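Local coordinates for beta-lactamase-like protein (PDB 6AUF) that probably hydrolyses the beta-lactam ring of antibiotics with two zinc ions, as a metallo-beta-lactamase of the B3 kind, at residues P46-I49 / T53-V56; L65-D70 / L93-A98; G167-L172 / A176-E181; T193-A196 / T202-M205. One frame throughout, in Å; residues are numbered along the deposited sequence.

Contact 1 of 4, residues P46-I49 / T53-V56; sequences PAHI and TWYV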
loop_
_atom_site.group_PDB
_atom_site.type_symbol
_atom_site.label_atom_id
_atom_site.label_comp_id
_atom_site.label_asym_id
_atom_site.label_seq_id
_atom_site.Cartn_x
_atom_site.Cartn_y
_atom_site.Cartn_z
ATOM N N PRO A 46 12.261 -11.521 -4.588
ATOM C CA PRO A 46 12.405 -10.080 -4.359
ATOM C C PRO A 46 12.876 -9.406 -5.637
ATOM O O PRO A 46 13.404 -10.043 -6.550
ATOM C CB PRO A 46 13.464 -9.986 -3.250
ATOM C CG PRO A 46 13.649 -11.394 -2.729
ATOM C CD PRO A 46 13.261 -12.310 -3.850
ATOM N N ALA A 47 12.660 -8.100 -5.714
ATOM C CA ALA A 47 13.122 -7.376 -6.884
ATOM C C ALA A 47 13.531 -5.969 -6.484
ATOM O O ALA A 47 13.217 -5.485 -5.397
ATOM C CB ALA A 47 12.064 -7.333 -7.989
ATOM N N HIS A 48 14.247 -5.330 -7.392
ATOM C CA HIS A 48 14.744 -3.978 -7.221
ATOM C C HIS A 48 13.780 -3.029 -7.921
ATOM O O HIS A 48 13.500 -3.193 -9.113
ATOM C CB HIS A 48 16.148 -3.879 -7.808
ATOM C CG HIS A 48 16.730 -2.506 -7.785
ATOM N ND1 HIS A 48 17.023 -1.841 -6.612
ATOM C CD2 HIS A 48 17.087 -1.675 -8.792
ATOM C CE1 HIS A 48 17.529 -0.655 -6.900
ATOM N NE2 HIS A 48 17.582 -0.531 -8.215
ATOM N N ILE A 49 13.262 -2.047 -7.189
ATOM C CA ILE A 49 12.359 -1.103 -7.831
ATOM C C ILE A 49 13.172 0.060 -8.377
ATOM O O ILE A 49 13.169 0.317 -9.584
ATOM C CB ILE A 49 11.256 -0.625 -6.876
ATOM C CG1 ILE A 49 10.325 -1.786 -6.536
ATOM C CG2 ILE A 49 10.477 0.540 -7.495
ATOM C CD1 ILE A 49 9.246 -1.396 -5.556
ATOM N N THR A 53 14.945 1.366 -3.027
ATOM C CA THR A 53 13.596 0.840 -2.872
ATOM C C THR A 53 13.471 -0.519 -3.542
ATOM O O THR A 53 13.876 -0.690 -4.696
ATOM C CB THR A 53 12.569 1.817 -3.449
ATOM O OG1 THR A 53 12.732 3.077 -2.798
ATOM C CG2 THR A 53 11.162 1.292 -3.248
ATOM N N TRP A 54 12.842 -1.456 -2.833
ATOM C CA TRP A 54 12.827 -2.863 -3.190
ATOM C C TRP A 54 11.426 -3.443 -3.048
ATOM O O TRP A 54 10.715 -3.143 -2.081
ATOM C CB TRP A 54 13.784 -3.630 -2.285
ATOM C CG TRP A 54 15.168 -3.040 -2.218
ATOM C CD1 TRP A 54 15.625 -2.125 -1.326
ATOM C CD2 TRP A 54 16.272 -3.349 -3.078
ATOM N NE1 TRP A 54 16.946 -1.835 -1.573
ATOM C CE2 TRP A 54 17.367 -2.577 -2.643
ATOM C CE3 TRP A 54 16.442 -4.215 -4.166
ATOM C CZ2 TRP A 54 18.609 -2.639 -3.254
ATOM C CZ3 TRP A 54 17.674 -4.269 -4.779
ATOM C CH2 TRP A 54 18.742 -3.484 -4.325
ATOM N N TYR A 55 11.036 -4.282 -4.006
ATOM C CA TYR A 55 9.848 -5.109 -3.840
ATOM C C TYR A 55 10.231 -6.367 -3.077
ATOM O O TYR A 55 11.173 -7.066 -3.456
ATOM C CB TYR A 55 9.234 -5.481 -5.190
ATOM C CG TYR A 55 7.872 -6.131 -5.073
ATOM C CD1 TYR A 55 7.736 -7.511 -4.911
ATOM C CD2 TYR A 55 6.713 -5.359 -5.117
ATOM C CE1 TYR A 55 6.481 -8.101 -4.810
ATOM C CE2 TYR A 55 5.460 -5.935 -5.011
ATOM C CZ TYR A 55 5.347 -7.294 -4.859
ATOM O OH TYR A 55 4.090 -7.831 -4.756
ATOM N N VAL A 56 9.509 -6.651 -1.998
ATOM C CA VAL A 56 9.838 -7.770 -1.125
ATOM C C VAL A 56 8.560 -8.488 -0.732
ATOM O O VAL A 56 8.553 -9.301 0.198
ATOM C CB VAL A 56 10.608 -7.298 0.122
ATOM C CG1 VAL A 56 12.050 -6.969 -0.228
ATOM C CG2 VAL A 56 9.911 -6.085 0.735
#

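Contact 2 of 4, residues L65-D70 / L93-A98; sequences LVTSDD and LGFDPA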
loop_
_atom_site.group_PDB
_atom_site.type_symbol
_atom_site.label_atom_id
_atom_site.label_comp_id
_atom_site.label_asym_id
_atom_site.label_seq_id
_atom_site.Cartn_x
_atom_site.Cartn_y
_atom_site.Cartn_z
ATOM N N LEU A 65 10.362 -2.229 0.729
ATOM C CA LEU A 65 11.506 -2.023 1.605
ATOM C C LEU A 65 12.309 -0.840 1.094
ATOM O O LEU A 65 12.610 -0.753 -0.102
ATOM C CB LEU A 65 12.393 -3.274 1.682
ATOM C CG LEU A 65 13.700 -3.082 2.460
ATOM C CD1 LEU A 65 13.395 -2.646 3.873
ATOM C CD2 LEU A 65 14.537 -4.335 2.462
ATOM N N VAL A 66 12.653 0.068 1.998
ATOM C CA VAL A 66 13.336 1.303 1.649
ATOM C C VAL A 66 14.557 1.403 2.545
ATOM O O VAL A 66 14.424 1.476 3.772
ATOM C CB VAL A 66 12.414 2.525 1.799
ATOM C CG1 VAL A 66 13.190 3.797 1.665
ATOM C CG2 VAL A 66 11.327 2.487 0.742
ATOM N N THR A 67 15.739 1.379 1.940
ATOM C CA THR A 67 16.970 1.090 2.660
ATOM C C THR A 67 17.850 2.326 2.829
ATOM O O THR A 67 17.916 3.206 1.963
ATOM C CB THR A 67 17.751 -0.012 1.945
ATOM O OG1 THR A 67 17.704 0.226 0.535
ATOM C CG2 THR A 67 17.153 -1.384 2.244
ATOM N N SER A 68 18.524 2.375 3.974
ATOM C CA SER A 68 19.560 3.352 4.245
ATOM C C SER A 68 20.596 2.681 5.129
ATOM O O SER A 68 20.344 1.627 5.716
ATOM C CB SER A 68 19.005 4.602 4.939
ATOM O OG SER A 68 18.884 4.397 6.342
ATOM N N ASP A 69 21.769 3.303 5.230
ATOM C CA ASP A 69 22.724 2.842 6.230
ATOM C C ASP A 69 22.178 3.043 7.634
ATOM O O ASP A 69 22.489 2.266 8.541
ATOM C CB ASP A 69 24.049 3.578 6.065
ATOM C CG ASP A 69 24.547 3.542 4.643
ATOM O OD1 ASP A 69 24.454 2.460 4.017
ATOM O OD2 ASP A 69 25.008 4.594 4.144
ATOM N N ASP A 70 21.346 4.070 7.820
ATOM C CA ASP A 70 20.754 4.439 9.100
ATOM C C ASP A 70 19.626 3.514 9.523
ATOM O O ASP A 70 19.011 3.749 10.569
ATOM C CB ASP A 70 20.244 5.881 9.025
ATOM C CG ASP A 70 21.370 6.889 8.892
ATOM O OD1 ASP A 70 22.420 6.692 9.539
ATOM O OD2 ASP A 70 21.207 7.876 8.141
ATOM N N LEU A 93 17.932 -10.412 -0.195
ATOM C CA LEU A 93 18.488 -9.219 -0.818
ATOM C C LEU A 93 19.758 -8.736 -0.133
ATOM O O LEU A 93 20.353 -7.748 -0.582
ATOM C CB LEU A 93 17.447 -8.101 -0.815
ATOM C CG LEU A 93 16.863 -7.689 -2.165
ATOM C CD1 LEU A 93 16.306 -8.894 -2.859
ATOM C CD2 LEU A 93 15.774 -6.625 -1.983
ATOM N N GLY A 94 20.176 -9.397 0.945
ATOM C CA GLY A 94 21.357 -8.995 1.680
ATOM C C GLY A 94 21.122 -7.988 2.778
ATOM O O GLY A 94 22.082 -7.343 3.218
ATOM N N PHE A 95 19.884 -7.832 3.240
ATOM C CA PHE A 95 19.546 -6.874 4.281
ATOM C C PHE A 95 19.107 -7.593 5.550
ATOM O O PHE A 95 18.490 -8.660 5.501
ATOM C CB PHE A 95 18.443 -5.918 3.810
ATOM C CG PHE A 95 18.839 -5.077 2.628
ATOM C CD1 PHE A 95 19.818 -4.102 2.749
ATOM C CD2 PHE A 95 18.239 -5.261 1.396
ATOM C CE1 PHE A 95 20.190 -3.324 1.662
ATOM C CE2 PHE A 95 18.603 -4.483 0.304
ATOM C CZ PHE A 95 19.575 -3.515 0.437
ATOM N N ASP A 96 19.437 -6.997 6.694
ATOM C CA ASP A 96 19.098 -7.578 7.983
ATOM C C ASP A 96 17.734 -7.066 8.425
ATOM O O ASP A 96 17.561 -5.849 8.564
ATOM C CB ASP A 96 20.141 -7.216 9.022
ATOM C CG ASP A 96 20.053 -8.080 10.267
ATOM O OD1 ASP A 96 18.966 -8.643 10.523
ATOM O OD2 ASP A 96 21.077 -8.195 10.987
ATOM N N PRO A 97 16.752 -7.939 8.661
ATOM C CA PRO A 97 15.447 -7.452 9.138
ATOM C C PRO A 97 15.533 -6.746 10.484
ATOM O O PRO A 97 14.601 -6.009 10.850
ATOM C CB PRO A 97 14.596 -8.729 9.221
ATOM C CG PRO A 97 15.335 -9.758 8.427
ATOM C CD PRO A 97 16.786 -9.405 8.543
ATOM N N ALA A 98 16.617 -6.950 11.239
ATOM C CA ALA A 98 16.807 -6.186 12.463
ATOM C C ALA A 98 17.106 -4.721 12.181
ATOM O O ALA A 98 17.022 -3.899 13.100
ATOM C CB ALA A 98 17.929 -6.807 13.295
#

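Contact 3 of 4, residues G167-L172 / A176-E181; sequences GDSVTL and ALTVRE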
loop_
_atom_site.group_PDB
_atom_site.type_symbol
_atom_site.label_atom_id
_atom_site.label_comp_id
_atom_site.label_asym_id
_atom_site.label_seq_id
_atom_site.Cartn_x
_atom_site.Cartn_y
_atom_site.Cartn_z
ATOM N N GLY A 167 0.289 14.737 5.570
ATOM C CA GLY A 167 1.447 15.544 5.240
ATOM C C GLY A 167 2.649 15.315 6.122
ATOM O O GLY A 167 3.698 15.922 5.880
ATOM N N ASP A 168 2.536 14.451 7.124
ATOM C CA ASP A 168 3.644 14.156 8.018
ATOM C C ASP A 168 4.732 13.362 7.292
ATOM O O ASP A 168 4.530 12.799 6.209
ATOM C CB ASP A 168 3.152 13.361 9.224
ATOM C CG ASP A 168 2.695 14.240 10.378
ATOM O OD1 ASP A 168 2.854 15.480 10.306
ATOM O OD2 ASP A 168 2.184 13.665 11.365
ATOM N N SER A 169 5.898 13.294 7.924
ATOM C CA SER A 169 7.051 12.616 7.355
ATOM C C SER A 169 7.590 11.611 8.352
ATOM O O SER A 169 7.847 11.960 9.508
ATOM C CB SER A 169 8.144 13.611 6.986
ATOM O OG SER A 169 7.938 14.068 5.670
ATOM N N VAL A 170 7.750 10.366 7.918
ATOM C CA VAL A 170 8.520 9.394 8.680
ATOM C C VAL A 170 9.977 9.541 8.260
ATOM O O VAL A 170 10.314 9.372 7.081
ATOM C CB VAL A 170 8.016 7.965 8.455
ATOM C CG1 VAL A 170 8.840 6.994 9.278
ATOM C CG2 VAL A 170 6.557 7.864 8.821
ATOM N N THR A 171 10.835 9.887 9.215
ATOM C CA THR A 171 12.241 10.140 8.941
ATOM C C THR A 171 13.113 9.103 9.631
ATOM O O THR A 171 12.936 8.822 10.822
ATOM C CB THR A 171 12.649 11.529 9.400
ATOM O OG1 THR A 171 11.918 11.856 10.589
ATOM C CG2 THR A 171 12.362 12.533 8.305
ATOM N N LEU A 172 14.066 8.559 8.876
ATOM C CA LEU A 172 15.040 7.585 9.368
ATOM C C LEU A 172 16.368 8.001 8.752
ATOM O O LEU A 172 16.628 7.711 7.581
ATOM C CB LEU A 172 14.661 6.162 8.975
ATOM C CG LEU A 172 15.545 5.085 9.584
ATOM C CD1 LEU A 172 15.743 5.377 11.063
ATOM C CD2 LEU A 172 14.936 3.707 9.382
ATOM N N ALA A 176 13.261 10.047 4.100
ATOM C CA ALA A 176 12.101 10.877 4.398
ATOM C C ALA A 176 10.943 10.345 3.560
ATOM O O ALA A 176 10.851 10.647 2.369
ATOM C CB ALA A 176 12.376 12.348 4.110
ATOM N N LEU A 177 10.080 9.548 4.186
ATOM C CA LEU A 177 8.850 9.077 3.562
ATOM C C LEU A 177 7.693 9.947 4.044
ATOM O O LEU A 177 7.410 10.018 5.247
ATOM C CB LEU A 177 8.596 7.605 3.882
ATOM C CG LEU A 177 9.529 6.557 3.254
ATOM C CD1 LEU A 177 10.826 6.365 4.054
ATOM C CD2 LEU A 177 8.791 5.228 3.108
ATOM N N THR A 178 7.028 10.611 3.118
ATOM C CA THR A 178 6.002 11.574 3.480
ATOM C C THR A 178 4.621 11.036 3.085
ATOM O O THR A 178 4.418 10.563 1.959
ATOM C CB THR A 178 6.350 12.935 2.866
ATOM O OG1 THR A 178 5.185 13.555 2.326
ATOM C CG2 THR A 178 7.424 12.768 1.784
ATOM N N VAL A 179 3.686 11.065 4.048
ATOM C CA VAL A 179 2.390 10.392 3.966
ATOM C C VAL A 179 1.276 11.381 3.616
ATOM O O VAL A 179 1.296 12.557 3.989
ATOM C CB VAL A 179 2.054 9.688 5.297
ATOM C CG1 VAL A 179 1.574 10.731 6.317
ATOM C CG2 VAL A 179 0.987 8.626 5.087
ATOM N N ARG A 180 0.272 10.875 2.913
ATOM C CA ARG A 180 -0.955 11.596 2.645
ATOM C C ARG A 180 -2.120 10.707 3.052
ATOM O O ARG A 180 -2.159 9.526 2.677
ATOM C CB ARG A 180 -1.101 11.970 1.162
ATOM C CG ARG A 180 -0.156 13.049 0.607
ATOM C CD ARG A 180 -0.100 14.314 1.408
ATOM N NE ARG A 180 -1.409 14.948 1.577
ATOM C CZ ARG A 180 -1.834 16.015 0.898
ATOM N NH1 ARG A 180 -1.067 16.573 -0.029
ATOM N NH2 ARG A 180 -3.043 16.530 1.143
ATOM N N GLU A 181 -3.073 11.273 3.804
ATOM C CA GLU A 181 -4.353 10.596 3.994
ATOM C C GLU A 181 -5.130 10.605 2.679
ATOM O O GLU A 181 -5.415 11.676 2.124
ATOM C CB GLU A 181 -5.163 11.246 5.113
ATOM C CG GLU A 181 -4.860 10.633 6.478
ATOM C CD GLU A 181 -5.791 11.111 7.571
ATOM O OE1 GLU A 181 -5.820 10.501 8.672
ATOM O OE2 GLU A 181 -6.499 12.100 7.320
#

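Contact 4 of 4, residues T193-A196 / T202-M205; sequences TWQA and TCRM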
loop_
_atom_site.group_PDB
_atom_site.type_symbol
_atom_site.label_atom_id
_atom_site.label_comp_id
_atom_site.label_asym_id
_atom_site.label_seq_id
_atom_site.Cartn_x
_atom_site.Cartn_y
_atom_site.Cartn_z
ATOM N N THR A 193 5.159 8.677 -0.307
ATOM C CA THR A 193 5.905 9.370 -1.349
ATOM C C THR A 193 7.327 9.632 -0.855
ATOM O O THR A 193 7.515 10.062 0.291
ATOM C CB THR A 193 5.155 10.674 -1.718
ATOM O OG1 THR A 193 4.759 10.637 -3.094
ATOM C CG2 THR A 193 5.952 11.955 -1.408
ATOM N N TRP A 194 8.323 9.363 -1.699
ATOM C CA TRP A 194 9.718 9.617 -1.326
ATOM C C TRP A 194 10.585 9.616 -2.577
ATOM O O TRP A 194 10.165 9.167 -3.644
ATOM C CB TRP A 194 10.252 8.593 -0.313
ATOM C CG TRP A 194 10.358 7.181 -0.839
ATOM C CD1 TRP A 194 11.483 6.565 -1.345
ATOM C CD2 TRP A 194 9.317 6.208 -0.895
ATOM N NE1 TRP A 194 11.195 5.267 -1.716
ATOM C CE2 TRP A 194 9.876 5.019 -1.451
ATOM C CE3 TRP A 194 7.965 6.218 -0.538
ATOM C CZ2 TRP A 194 9.124 3.862 -1.656
ATOM C CZ3 TRP A 194 7.217 5.060 -0.742
ATOM C CH2 TRP A 194 7.796 3.903 -1.294
ATOM N N GLN A 195 11.796 10.144 -2.432
ATOM C CA GLN A 195 12.731 10.246 -3.546
ATOM C C GLN A 195 13.704 9.068 -3.576
ATOM O O GLN A 195 14.153 8.581 -2.532
ATOM C CB GLN A 195 13.514 11.557 -3.479
ATOM C CG GLN A 195 14.513 11.694 -4.611
ATOM C CD GLN A 195 15.214 13.033 -4.603
ATOM O OE1 GLN A 195 14.870 13.919 -5.374
ATOM N NE2 GLN A 195 16.202 13.186 -3.729
ATOM N N ALA A 196 14.018 8.612 -4.791
ATOM C CA ALA A 196 14.963 7.530 -5.021
ATOM C C ALA A 196 15.888 7.906 -6.170
ATOM O O ALA A 196 15.455 8.494 -7.165
ATOM C CB ALA A 196 14.248 6.218 -5.330
ATOM N N THR A 202 20.411 9.972 -11.063
ATOM C CA THR A 202 19.118 10.329 -11.627
ATOM C C THR A 202 18.087 9.992 -10.561
ATOM O O THR A 202 18.045 8.859 -10.072
ATOM C CB THR A 202 18.833 9.570 -12.922
ATOM O OG1 THR A 202 19.458 10.236 -14.023
ATOM C CG2 THR A 202 17.355 9.495 -13.175
ATOM N N CYS A 203 17.290 10.976 -10.176
ATOM C CA CYS A 203 16.383 10.833 -9.049
ATOM C C CYS A 203 14.950 10.869 -9.540
ATOM O O CYS A 203 14.623 11.582 -10.491
ATOM C CB CYS A 203 16.611 11.931 -8.016
ATOM S SG CYS A 203 18.259 11.893 -7.260
ATOM N N ARG A 204 14.110 10.075 -8.895
ATOM C CA ARG A 204 12.713 9.945 -9.246
ATOM C C ARG A 204 11.917 9.898 -7.959
ATOM O O ARG A 204 12.392 9.389 -6.938
ATOM C CB ARG A 204 12.429 8.672 -10.055
ATOM C CG ARG A 204 13.313 8.477 -11.251
ATOM C CD ARG A 204 13.113 9.579 -12.264
ATOM N NE ARG A 204 13.511 9.096 -13.577
ATOM C CZ ARG A 204 13.806 9.873 -14.608
ATOM N NH1 ARG A 204 13.759 11.192 -14.472
ATOM N NH2 ARG A 204 14.154 9.322 -15.766
ATOM N N MET A 205 10.704 10.423 -8.012
ATOM C CA MET A 205 9.797 10.301 -6.893
ATOM C C MET A 205 8.999 9.018 -7.048
ATOM O O MET A 205 8.381 8.783 -8.089
ATOM C CB MET A 205 8.870 11.506 -6.818
ATOM C CG MET A 205 9.603 12.792 -6.602
ATOM S SD MET A 205 10.444 12.806 -5.014
ATOM C CE MET A 205 9.081 12.455 -3.894
#

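Contact 1 of 4, residues P46-I49 / T53-V56
Ala-47 and Tyr-55 form an antiparallel hydrogen-bonded pair: Ala-47 N gives a nearly straight bond (168°) to Tyr-55 O at 2.9 Å, and Tyr-55 N returns one to Ala-47 O, less straight. Ile-49 N adds a third bond, to Thr-53 O, where the chain comes round. On the face shared by His-48 and Trp-54, the imidazole leans over the benzene half of the indole. His-48 ND1 lies over one face of the indole, offset toward the rim, with Trp-54 CZ3 its nearest atom at 3.1 Å. The ring planes meet obliquely at 57°. Trp-54 NE1 is hydrogen-bonded to Thr-67 OG1. This is the N-terminal beta hairpin, whose strand 47-50 is outermost in the seven-stranded sheet of the metallo-beta-lactamase alpha-beta sandwich. Ala-47 and Tyr-55 share the other face, their CB atoms 4.4 Å apart. Ile-49 holds CG1 beside its backbone N (chi1 -67°), which lays that branch against the opposite strand, 4.1 Å from Tyr-55 CB, while Ile-49 CD1 reaches Thr-53 CG2 at 4.0 Å. The phenol of Tyr-55 extends beyond the hairpin, its hydroxyl hydrogen-bonded to Thr-58 O and its ring edge-to-face with Phe-258.

Contact 2 of 4, residues L65-D70 / L93-A98
Thr-67 meets Phe-95 through a CH-pi contact, with CG2 of the threonine over the middle of the phenyl ring, 3.6 Å from the centroid and only 11° off the ring normal. The two side chains run at about a right angle, so the methyl points at the face and all six ring carbons sit at similar distances from it. A chi1 of 42° wedges Thr-67 OG1 between its own backbone N and carbonyl carbon, leaving CG2 beside N and directed at the ring; the hydroxyl is engaged elsewhere, with Asn-52 O. A plain apolar touch lies beside it: Leu-65 CD2 approaches Phe-95 CD2 obliquely at 4.0 Å. Together these touches join the end of strand 64-66 and the residue after it to the loop that leads from helix 83-91 to strand 100-104, on the outer side of the first alpha-beta layer of the metallo-beta-lactamase fold. Trp-54 and the edge-to-face ring of His-72 also border Phe-95, and Ile-90 of the helix packs on both Leu-65 and Phe-95. Polar interactions shape the loop itself. Gly-94, with positive phi (89°), ends the helix in a Schellman motif just before Phe-95. Further on, Asp-96 OD1 accepts from Ala-98 N at 3.0 Å, an Asx turn in which the donor comes from above the carboxylate plane.

Contact 3 of 4, residues G167-L172 / A176-E181
Val-170 and Leu-177 face each other as a hydrogen-bonded pair in the beta hairpin of strands 169-172 and 175-181, at the edge of the five-stranded sheet of the metallo-beta-lactamase sandwich. Val-170 N reaches Leu-177 O at 2.7 Å, and Leu-177 N bonds back to Val-170 O at 2.9 Å. Farther from the turn, Val-179 N bonds to Asp-168 O, and Gly-167 N closes on Val-179 O with a more bent geometry (139°). The tightly packed side is that of Val-170 and Leu-177. Both side chains are buried against Leu-104 of the other sheet, with Trp-192 also on Val-170; across the hairpin they meet backbone more than each other, Val-170 CB being 3.9 Å from Leu-177 O. Val-179 joins this inward layer. Its CG1, set between backbone N and carbonyl carbon (chi1 78°), lies 3.6 Å from Asp-168 O. The opposite face, carrying Ser-169, Thr-171, Thr-178 and Ala-176, is looser and nearer solvent. There Thr-171 CG2 merely brushes Ala-176 CB at 4.2 Å. At the far end from the turn, beside Gly-167, Arg-180 NE makes a salt bridge with Asp-166 OD1. The closest side-chain touch on that outer face is Ser-169 OG against Thr-178 CB, at 3.4 Å.

Contact 4 of 4, residues T193-A196 / T202-M205
Ala-196 and Arg-204 exchange two backbone hydrogen bonds, from Ala-196 N to Arg-204 O at 2.8 Å and from Arg-204 N to Ala-196 O at 2.7 Å, each 162° at the hydrogen. Ala-196 O also receives a CA-H...O contact from Cys-203 CA. In the neighbouring non-hydrogen-bonded pair, Met-205 folds across the strand opposite: the bend at chi2 (-64°) puts SD 3.7 Å from Gln-195 CB, and a second bend at chi3 lays CE by the Trp-194 carbonyl, 3.5 Å from Trp-194 O. The same methyl arrives obliquely at Thr-193 CG2, 4.0 Å away. Gln-195 takes the other direction, its chain extended so that the amide runs alongside Cys-203, with Gln-195 OE1 3.7 Å from Cys-203 CB. Within its own segment, Arg-204 has one guanidinium face covered by the Thr-202 methyl. Further out, Met-205 N is hydrogen-bonded to Asp-245 OD2, and Trp-194 turns away from the hairpin to give its NE1 to Thr-53 OG1 in the other sheet. The disulfide from Cys-203 to Cys-197 closes the turn covalently. The whole is a disulfide-bridged beta hairpin within the C-terminal sheet of the metallo-beta-lactamase sandwich.

From the N terminus the four contacts follow in series, none crossing or enclosing another. Contact 1 closes the short turn of the first hairpin. Contact 2 then closes a longer loop, through strand 72-75 and helix 83-91; it adjoins contact 1, with Trp-54 N bonded to Leu-65 O as neighbouring strands of the first sheet. Contacts 3 and 4 are successive hairpins of the second sheet, joined by Thr-178 N to Thr-193 O. Trp-194 spans the two layers: it ties contact 4 to contact 1 and packs on Val-66 of contact 2 and Leu-177 of contact 3. Val-66 CG1 also touches Leu-177 CD1, so the sheets meet here face to face.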